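Local structure of 3-phytase (Klebsiella pneumoniae, 2WNH) at residues N253-A259 and A295-L300; P129-D134 and R262-L266; Y75-L81 and V282-L286. The protein probably hydrolyses phytate (inositol hexakisphosphate) as a histidine acid phosphatase, beginning with the phosphate at the 3-position of the inositol ring. The protein carries 3 engineered substitutions. All blocks are in the same frame, centred on the assembly; numbering follows the deposited sequence.

Contact 1 (N253-A259 and A295-L300)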
loop_
_atom_site.group_PDB
_atom_site.type_symbol
_atom_site.label_atom_id
_atom_site.label_comp_id
_atom_site.label_asym_id
_atom_site.label_seq_id
_atom_site.Cartn_x
_atom_site.Cartn_y
_atom_site.Cartn_z
ATOM N N ASN B 253 -33.536 24.899 20.141
ATOM C CA ASN B 253 -32.094 25.117 20.320
ATOM C C ASN B 253 -31.567 26.466 19.860
ATOM O O ASN B 253 -30.541 26.928 20.366
ATOM C CB ASN B 253 -31.321 24.015 19.601
ATOM C CG ASN B 253 -31.831 22.650 19.944
ATOM O OD1 ASN B 253 -32.023 22.334 21.103
ATOM N ND2 ASN B 253 -32.052 21.833 18.934
ATOM N N ASP B 254 -32.229 27.083 18.892
ATOM C CA ASP B 254 -31.750 28.335 18.324
ATOM C C ASP B 254 -32.402 29.575 18.967
ATOM O O ASP B 254 -32.252 30.679 18.468
ATOM C CB ASP B 254 -31.915 28.329 16.805
ATOM C CG ASP B 254 -31.014 27.293 16.132
ATOM O OD1 ASP B 254 -29.867 27.079 16.607
ATOM O OD2 ASP B 254 -31.440 26.684 15.133
ATOM N N VAL B 255 -33.147 29.358 20.047
ATOM C CA VAL B 255 -33.678 30.451 20.878
ATOM C C VAL B 255 -32.494 30.996 21.692
ATOM O O VAL B 255 -31.858 30.252 22.431
ATOM C CB VAL B 255 -34.804 29.940 21.821
ATOM C CG1 VAL B 255 -35.215 31.027 22.826
ATOM C CG2 VAL B 255 -36.027 29.493 20.996
ATOM N N LEU B 256 -32.224 32.294 21.557
ATOM C CA LEU B 256 -31.036 32.912 22.158
ATOM C C LEU B 256 -30.870 32.598 23.640
ATOM O O LEU B 256 -29.801 32.180 24.074
ATOM C CB LEU B 256 -31.039 34.424 21.936
ATOM C CG LEU B 256 -29.740 35.106 22.377
ATOM C CD1 LEU B 256 -28.520 34.513 21.642
ATOM C CD2 LEU B 256 -29.822 36.594 22.132
ATOM N N TYR B 257 -31.918 32.810 24.431
ATOM C CA TYR B 257 -31.837 32.487 25.856
ATOM C C TYR B 257 -31.286 31.078 26.104
ATOM O O TYR B 257 -30.347 30.876 26.925
ATOM C CB TYR B 257 -33.211 32.654 26.576
ATOM C CG TYR B 257 -33.171 32.086 27.996
ATOM C CD1 TYR B 257 -32.551 32.788 29.034
ATOM C CD2 TYR B 257 -33.715 30.843 28.292
ATOM C CE1 TYR B 257 -32.465 32.259 30.305
ATOM C CE2 TYR B 257 -33.626 30.304 29.561
ATOM C CZ TYR B 257 -33.012 31.036 30.576
ATOM O OH TYR B 257 -32.894 30.542 31.853
ATOM N N THR B 258 -31.892 30.101 25.422
ATOM C CA THR B 258 -31.559 28.693 25.628
ATOM C C THR B 258 -30.108 28.458 25.206
ATOM O O THR B 258 -29.353 27.783 25.913
ATOM C CB THR B 258 -32.494 27.788 24.824
ATOM O OG1 THR B 258 -33.845 27.962 25.291
ATOM C CG2 THR B 258 -32.103 26.310 24.946
ATOM N N ALA B 259 -29.739 29.029 24.061
ATOM C CA ALA B 259 -28.376 28.854 23.536
ATOM C C ALA B 259 -27.349 29.484 24.482
ATOM O O ALA B 259 -26.260 28.945 24.684
ATOM C CB ALA B 259 -28.266 29.452 22.151
ATOM N N ALA B 295 -26.125 23.485 17.161
ATOM C CA ALA B 295 -27.132 24.542 16.994
ATOM C C ALA B 295 -26.957 25.673 18.008
ATOM O O ALA B 295 -27.015 26.858 17.642
ATOM C CB ALA B 295 -28.541 23.958 17.069
ATOM N N MET B 296 -26.742 25.328 19.267
ATOM C CA MET B 296 -26.572 26.387 20.272
ATOM C C MET B 296 -25.325 27.219 20.012
ATOM O O MET B 296 -25.355 28.454 20.062
ATOM C CB MET B 296 -26.590 25.800 21.667
ATOM C CG MET B 296 -27.979 25.319 22.054
ATOM S SD MET B 296 -28.038 24.586 23.693
ATOM C CE MET B 296 -26.848 23.266 23.604
ATOM N N VAL B 297 -24.218 26.539 19.711
ATOM C CA VAL B 297 -22.984 27.236 19.374
ATOM C C VAL B 297 -23.123 28.178 18.167
ATOM O O VAL B 297 -22.703 29.346 18.241
ATOM C CB VAL B 297 -21.822 26.245 19.197
ATOM C CG1 VAL B 297 -20.578 26.989 18.705
ATOM C CG2 VAL B 297 -21.549 25.552 20.529
ATOM N N ARG B 298 -23.695 27.709 17.055
ATOM C CA ARG B 298 -23.833 28.569 15.884
ATOM C C ARG B 298 -24.783 29.730 16.169
ATOM O O ARG B 298 -24.604 30.810 15.636
ATOM C CB ARG B 298 -24.234 27.801 14.605
ATOM C CG ARG B 298 -25.549 27.030 14.669
ATOM C CD ARG B 298 -26.759 27.807 14.112
ATOM N NE ARG B 298 -27.975 27.000 14.279
ATOM C CZ ARG B 298 -28.331 26.018 13.446
ATOM N NH1 ARG B 298 -27.562 25.740 12.402
ATOM N NH2 ARG B 298 -29.447 25.302 13.658
ATOM N N THR B 299 -25.799 29.501 17.001
ATOM C CA THR B 299 -26.664 30.626 17.408
ATOM C C THR B 299 -25.885 31.720 18.138
ATOM O O THR B 299 -26.020 32.909 17.814
ATOM C CB THR B 299 -27.919 30.127 18.170
ATOM O OG1 THR B 299 -28.774 29.499 17.216
ATOM C CG2 THR B 299 -28.678 31.283 18.827
ATOM N N LEU B 300 -25.053 31.321 19.099
ATOM C CA LEU B 300 -24.214 32.280 19.830
ATOM C C LEU B 300 -23.222 32.979 18.910
ATOM O O LEU B 300 -22.922 34.172 19.072
ATOM C CB LEU B 300 -23.513 31.602 21.021
ATOM C CG LEU B 300 -24.430 31.057 22.127
ATOM C CD1 LEU B 300 -23.583 30.379 23.160
ATOM C CD2 LEU B 300 -25.248 32.180 22.732
#
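Asp254 and Arg298 form a side-on, two-pronged salt bridge where the start of helix 256-274 meets helix 291-301 in the alpha/beta domain of this histidine phosphatase. Arg298 NE reaches Asp254 OD1 at 3.0 Å in a nearly straight bond (165°), while NH2 meets OD2 at 2.8 Å on the syn lone pair. The match is not flat: the carboxylate and guanidinium planes stand 53° apart, and NE comes to OD1 from above the carboxylate. Thr299 OG1 donates to the same oxygen from the same face, at 2.7 Å. Two donors on OD1 suit a carboxylate, and they should help it tolerate the backbone carbonyl of Ala295, an acceptor that also lies close by.

The torsions of Arg298 bring its guanidinium there. Its CG sits between the backbone N and the carbonyl carbon (chi1 59°), and a bend at chi2 turns the long chain back toward Asp254; its remaining nitrogen, NH1, is held by the carbonyl of Gly313. Tyr249 of helix 243-250 packs against both Asp254 and Arg298. Val255 next to Asp254 is the N-cap residue, so the salt bridge is made just outside the first turn of the helix.

Beyond the charges, the close approach is made at one small residue, Ala259. It faces helix 291-301, its CB 4.0 Å from Met296 CB and 3.8 Å from Thr299 CG2; a methyl group lets the backbones come near, with the CA atoms of Ala259 and Met296 4.5 Å apart. Thr299 thus works on two sides, hydroxyl to Asp254 and methyl to Ala259. Leu300 lays its CD1 against the carbonyl oxygen of Ala259 at 3.4 Å.

Contact 2 (P129-D134 and R262-L266)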
loop_
_atom_site.group_PDB
_atom_site.type_symbol
_atom_site.label_atom_id
_atom_site.label_comp_id
_atom_site.label_asym_id
_atom_site.label_seq_id
_atom_site.Cartn_x
_atom_site.Cartn_y
_atom_site.Cartn_z
ATOM N N PRO B 129 -19.552 18.303 31.216
ATOM C CA PRO B 129 -20.023 19.693 31.364
ATOM C C PRO B 129 -19.947 20.573 30.100
ATOM O O PRO B 129 -20.526 21.652 30.070
ATOM C CB PRO B 129 -19.104 20.255 32.456
ATOM C CG PRO B 129 -17.856 19.459 32.337
ATOM C CD PRO B 129 -18.317 18.064 31.993
ATOM N N LEU B 130 -19.266 20.111 29.052
ATOM C CA LEU B 130 -19.302 20.812 27.776
ATOM C C LEU B 130 -20.557 20.480 26.974
ATOM O O LEU B 130 -20.975 21.270 26.140
ATOM C CB LEU B 130 -18.102 20.401 26.926
ATOM C CG LEU B 130 -16.714 20.868 27.359
ATOM C CD1 LEU B 130 -15.683 20.134 26.500
ATOM C CD2 LEU B 130 -16.587 22.403 27.210
ATOM N N PHE B 131 -21.131 19.304 27.228
ATOM C CA PHE B 131 -22.171 18.744 26.366
ATOM C C PHE B 131 -23.544 18.520 27.029
ATOM O O PHE B 131 -24.560 18.950 26.496
ATOM C CB PHE B 131 -21.673 17.433 25.741
ATOM C CG PHE B 131 -20.323 17.542 25.061
ATOM C CD1 PHE B 131 -20.069 18.509 24.090
ATOM C CD2 PHE B 131 -19.314 16.631 25.381
ATOM C CE1 PHE B 131 -18.814 18.584 23.468
ATOM C CE2 PHE B 131 -18.079 16.681 24.741
ATOM C CZ PHE B 131 -17.820 17.661 23.805
ATOM N N GLN B 132 -23.557 17.835 28.174
ATOM C CA GLN B 132 -24.781 17.581 28.950
ATOM C C GLN B 132 -24.975 18.752 29.904
ATOM O O GLN B 132 -24.978 18.590 31.126
ATOM C CB GLN B 132 -24.655 16.261 29.725
ATOM C CG GLN B 132 -24.831 15.014 28.852
ATOM C CD GLN B 132 -23.646 14.748 27.916
ATOM O OE1 GLN B 132 -22.496 14.796 28.344
ATOM N NE2 GLN B 132 -23.932 14.475 26.632
ATOM N N THR B 133 -25.115 19.937 29.322
ATOM C CA THR B 133 -25.146 21.187 30.087
ATOM C C THR B 133 -26.423 21.345 30.932
ATOM O O THR B 133 -26.458 22.117 31.895
ATOM C CB THR B 133 -24.953 22.409 29.164
ATOM O OG1 THR B 133 -25.908 22.360 28.092
ATOM C CG2 THR B 133 -23.545 22.418 28.602
ATOM N N ASP B 134 -27.452 20.575 30.598
ATOM C CA ASP B 134 -28.666 20.575 31.406
ATOM C C ASP B 134 -28.474 19.808 32.717
ATOM O O ASP B 134 -29.376 19.753 33.560
ATOM C CB ASP B 134 -29.864 20.067 30.591
ATOM C CG ASP B 134 -29.650 18.667 30.010
ATOM O OD1 ASP B 134 -28.504 18.156 30.001
ATOM O OD2 ASP B 134 -30.650 18.071 29.550
ATOM N N ARG B 262 -27.164 27.109 27.690
ATOM C CA ARG B 262 -26.723 25.738 27.489
ATOM C C ARG B 262 -25.542 25.559 26.518
ATOM O O ARG B 262 -24.961 24.483 26.477
ATOM C CB ARG B 262 -27.909 24.856 27.076
ATOM C CG ARG B 262 -28.949 24.625 28.199
ATOM C CD ARG B 262 -29.874 23.475 27.853
ATOM N NE ARG B 262 -29.172 22.196 27.876
ATOM C CZ ARG B 262 -29.399 21.183 27.040
ATOM N NH1 ARG B 262 -30.313 21.290 26.080
ATOM N NH2 ARG B 262 -28.688 20.067 27.152
ATOM N N GLY B 263 -25.210 26.597 25.757
ATOM C CA GLY B 263 -24.111 26.554 24.796
ATOM C C GLY B 263 -22.918 27.462 25.066
ATOM O O GLY B 263 -21.887 27.323 24.404
ATOM N N SER B 264 -23.031 28.406 26.009
ATOM C CA SER B 264 -21.913 29.333 26.257
ATOM C C SER B 264 -20.635 28.642 26.710
ATOM O O SER B 264 -19.548 29.050 26.323
ATOM C CB SER B 264 -22.288 30.414 27.281
ATOM O OG SER B 264 -23.230 31.321 26.728
ATOM N N VAL B 265 -20.772 27.607 27.533
ATOM C CA VAL B 265 -19.609 26.882 28.060
ATOM C C VAL B 265 -18.795 26.244 26.916
ATOM O O VAL B 265 -17.560 26.239 26.941
ATOM C CB VAL B 265 -20.046 25.857 29.133
ATOM C CG1 VAL B 265 -20.935 24.761 28.530
ATOM C CG2 VAL B 265 -18.860 25.288 29.896
ATOM N N LEU B 266 -19.507 25.767 25.895
ATOM C CA LEU B 266 -18.870 25.070 24.776
ATOM C C LEU B 266 -18.269 26.059 23.798
ATOM O O LEU B 266 -17.129 25.891 23.345
ATOM C CB LEU B 266 -19.898 24.161 24.069
ATOM C CG LEU B 266 -19.434 23.355 22.844
ATOM C CD1 LEU B 266 -18.150 22.527 23.126
ATOM C CD2 LEU B 266 -20.580 22.441 22.366
HETATM O O HOH W 1 -23.261 22.820 24.865
#
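Thr133 and Arg262 carry the hydrogen bonds here. Thr133 OG1 donates to Arg262 O at 2.8 Å, lying in the carbonyl plane on a lone pair, and takes a weak bond from Arg262 NE. With chi1 at 53°, OG1 sits between backbone N and carbonyl carbon and CG2 is left for apolar packing. Helix 256-274 is kinked: Leu266 N makes only a weak bond, to Gly263 O, and not the regular one to Arg262 O. That carbonyl is satisfied instead by Thr133 and by a water, 2.9 Å away, which also donates to Leu130 O.

The charged pair is looser. Asp134 OD1 forms a long salt bridge to Arg262 NH2 (3.4 Å), while OD2 lies over one face of the guanidinium, the two planes being 34° apart.

Apolar contacts fill the rest. Thr133 CG2 touches Val265 CG1 at 3.5 Å, and Leu266 CD1 lies 4.0 Å from Phe131 CE1; branched side chains suit this dense, buried seam.

The 129-134 loop is thereby packed between helix 256-274 and the sheet, with Leu130 against Arg94 of strand 91-95, Phe131 against Ala289 of strand 284-289, and Leu266 also against Val297 of helix 291-301.

Contact 3 (Y75-L81 and V282-L286); sequences YRQLGLL and VRWLL. With NA (sodium ion), chain G; NA (sodium ion), chain C.
Tyr75 turns an edge toward one face of the Trp284 indole, a T-shaped pair whose ring centroids are 5.6 Å apart and whose planes meet at 68°. Its CD2 lies over the six-membered ring, 4.5 Å from Trp284 CE3. Leu81 CD1 reaches the same CE3 obliquely, at 4.0 Å. With its CG anti to the backbone N (chi1 -178°), Trp284 extends from strand 284-289 toward the end of helix 58-77. Both aromatic residues keep their polar atoms busy at acidic partners, Tyr75 OH on Glu324 and Trp284 NE1 on Glu21.

The guanidinium of Arg283 has Leu80 O at its edge. NH1 donates to that oxygen at 3.0 Å in a bent bond (133°), and NH2 binds Pro10 O of the second subunit. The aliphatic part of the arginine slides along Leu80, with CD 3.8 Å from Leu80 CD1, so its methylenes pack on a leucine while its guanidinium binds carbonyl oxygens.

Gly79, with positive phi, ends the helix in a Schellman motif: Gly79 N bonds back to Arg76 O and Leu80 N, weakly, to Tyr75 O; Leu81 N returns to Tyr75 O as well. Arg76 O binds sodium together with Arg76 O of the second subunit; the two ion positions are too close to be filled at once.

Chemically, then, the helix end is held to the strand mainly by apolar and aromatic packing, while Arg283 uses backbone carbonyls to tie this seam to the subunit boundary.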
loop_
_atom_site.group_PDB
_atom_site.type_symbol
_atom_site.label_atom_id
_atom_site.label_comp_id
_atom_site.label_asym_id
_atom_site.label_seq_id
_atom_site.Cartn_x
_atom_site.Cartn_y
_atom_site.Cartn_z
ATOM N N TYR B 75 -5.182 17.655 6.036
ATOM C CA TYR B 75 -4.317 18.263 7.033
ATOM C C TYR B 75 -2.842 17.827 6.976
ATOM O O TYR B 75 -1.965 18.581 7.412
ATOM C CB TYR B 75 -4.928 18.146 8.437
ATOM C CG TYR B 75 -6.165 19.010 8.648
ATOM C CD1 TYR B 75 -6.242 20.336 8.136
ATOM C CD2 TYR B 75 -7.260 18.527 9.386
ATOM C CE1 TYR B 75 -7.402 21.146 8.356
ATOM C CE2 TYR B 75 -8.410 19.323 9.594
ATOM C CZ TYR B 75 -8.471 20.628 9.061
ATOM O OH TYR B 75 -9.584 21.420 9.298
ATOM N N ARG B 76 -2.555 16.651 6.414
ATOM C CA ARG B 76 -1.146 16.290 6.134
ATOM C C ARG B 76 -0.644 17.109 4.940
ATOM O O ARG B 76 0.516 17.578 4.942
ATOM C CB ARG B 76 -0.998 14.781 5.890
ATOM C CG ARG B 76 -1.061 13.968 7.166
ATOM C CD ARG B 76 -0.790 12.475 6.923
ATOM N NE ARG B 76 -1.979 11.800 6.439
ATOM C CZ ARG B 76 -2.965 11.340 7.224
ATOM N NH1 ARG B 76 -2.913 11.454 8.553
ATOM N NH2 ARG B 76 -4.005 10.760 6.647
ATOM N N GLN B 77 -1.485 17.257 3.916
ATOM C CA GLN B 77 -1.154 18.030 2.699
ATOM C C GLN B 77 -0.771 19.464 3.081
ATOM O O GLN B 77 0.217 20.006 2.586
ATOM C CB GLN B 77 -2.317 17.979 1.675
ATOM C CG GLN B 77 -2.388 19.115 0.622
ATOM C CD GLN B 77 -1.358 19.004 -0.495
ATOM O OE1 GLN B 77 -0.743 17.956 -0.677
ATOM N NE2 GLN B 77 -1.174 20.092 -1.255
ATOM N N LEU B 78 -1.541 20.065 3.986
ATOM C CA LEU B 78 -1.293 21.448 4.433
ATOM C C LEU B 78 -0.139 21.565 5.426
ATOM O O LEU B 78 0.212 22.680 5.853
ATOM C CB LEU B 78 -2.558 22.016 5.086
ATOM C CG LEU B 78 -3.715 22.327 4.143
ATOM C CD1 LEU B 78 -4.914 22.827 4.978
ATOM C CD2 LEU B 78 -3.325 23.372 3.112
ATOM N N GLY B 79 0.440 20.439 5.824
ATOM C CA GLY B 79 1.583 20.452 6.720
ATOM C C GLY B 79 1.294 20.626 8.198
ATOM O O GLY B 79 2.212 20.798 8.980
ATOM N N LEU B 80 0.019 20.597 8.591
ATOM C CA LEU B 80 -0.344 20.662 9.997
ATOM C C LEU B 80 0.052 19.370 10.742
ATOM O O LEU B 80 0.577 19.402 11.870
ATOM C CB LEU B 80 -1.857 20.873 10.132
ATOM C CG LEU B 80 -2.361 20.962 11.577
ATOM C CD1 LEU B 80 -1.983 22.307 12.252
ATOM C CD2 LEU B 80 -3.858 20.756 11.602
ATOM N N LEU B 81 -0.224 18.244 10.091
ATOM C CA LEU B 81 0.055 16.923 10.656
ATOM C C LEU B 81 1.243 16.287 9.984
ATOM O O LEU B 81 1.525 16.550 8.806
ATOM C CB LEU B 81 -1.138 15.976 10.449
ATOM C CG LEU B 81 -2.433 16.477 11.110
ATOM C CD1 LEU B 81 -3.640 15.617 10.680
ATOM C CD2 LEU B 81 -2.292 16.594 12.620
ATOM N N VAL B 282 -2.159 20.921 21.214
ATOM C CA VAL B 282 -2.332 19.958 20.120
ATOM C C VAL B 282 -2.582 20.683 18.785
ATOM O O VAL B 282 -2.998 21.835 18.774
ATOM C CB VAL B 282 -3.499 18.954 20.402
ATOM C CG1 VAL B 282 -3.146 18.025 21.578
ATOM C CG2 VAL B 282 -4.815 19.694 20.626
ATOM N N ARG B 283 -2.330 20.009 17.665
ATOM C CA ARG B 283 -2.610 20.600 16.344
ATOM C C ARG B 283 -4.099 20.620 16.001
ATOM O O ARG B 283 -4.552 21.483 15.260
ATOM C CB ARG B 283 -1.860 19.838 15.242
ATOM C CG ARG B 283 -0.318 19.901 15.377
ATOM C CD ARG B 283 0.196 21.337 15.194
ATOM N NE ARG B 283 1.631 21.515 15.501
ATOM C CZ ARG B 283 2.633 21.474 14.612
ATOM N NH1 ARG B 283 2.422 21.217 13.318
ATOM N NH2 ARG B 283 3.876 21.695 15.036
ATOM N N TRP B 284 -4.829 19.634 16.527
ATOM C CA TRP B 284 -6.248 19.414 16.207
ATOM C C TRP B 284 -6.997 18.998 17.474
ATOM O O TRP B 284 -6.688 17.960 18.069
ATOM C CB TRP B 284 -6.305 18.351 15.091
ATOM C CG TRP B 284 -7.613 17.950 14.531
ATOM C CD1 TRP B 284 -8.856 18.507 14.748
ATOM C CD2 TRP B 284 -7.804 16.866 13.616
ATOM N NE1 TRP B 284 -9.815 17.799 14.018
ATOM C CE2 TRP B 284 -9.185 16.792 13.323
ATOM C CE3 TRP B 284 -6.925 15.950 13.009
ATOM C CZ2 TRP B 284 -9.720 15.829 12.437
ATOM C CZ3 TRP B 284 -7.454 14.987 12.124
ATOM C CH2 TRP B 284 -8.846 14.931 11.865
ATOM N N LEU B 285 -7.964 19.835 17.897
ATOM C CA LEU B 285 -8.849 19.513 19.017
ATOM C C LEU B 285 -10.140 19.099 18.360
ATOM O O LEU B 285 -10.713 19.855 17.579
ATOM C CB LEU B 285 -9.097 20.744 19.896
ATOM C CG LEU B 285 -10.044 20.570 21.099
ATOM C CD1 LEU B 285 -9.482 19.540 22.084
ATOM C CD2 LEU B 285 -10.264 21.959 21.793
ATOM N N LEU B 286 -10.557 17.880 18.655
ATOM C CA LEU B 286 -11.744 17.309 18.029
ATOM C C LEU B 286 -12.742 16.944 19.137
ATOM O O LEU B 286 -12.456 16.108 20.015
ATOM C CB LEU B 286 -11.355 16.084 17.179
ATOM C CG LEU B 286 -12.513 15.244 16.639
ATOM C CD1 LEU B 286 -13.409 16.111 15.746
ATOM C CD2 LEU B 286 -12.021 14.020 15.835
HETATM NA NA NA G . 2.925 16.825 4.665
HETATM NA NA NA C . 2.669 17.009 4.118
#

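Contacts 1 and 2 are neighbours on helix 256-274, their centres 11 Å apart, and they join directly: Met296 SD of contact 1 packs 3.4 Å from Arg262 CB of contact 2. Contact 3 lies farther off, centred about 29 Å from contact 1 and 26 Å from contact 2, yet its strand 284-289 runs between helices 256-274 and 291-301 in the chain. The HD sequence characteristic of this phosphatase family falls where that strand meets helix 291-301, consistent with an active site near this junction. The sodium of contact 3 marks a subunit boundary; a different sodium lies about 11 Å from the side chain of Asp254.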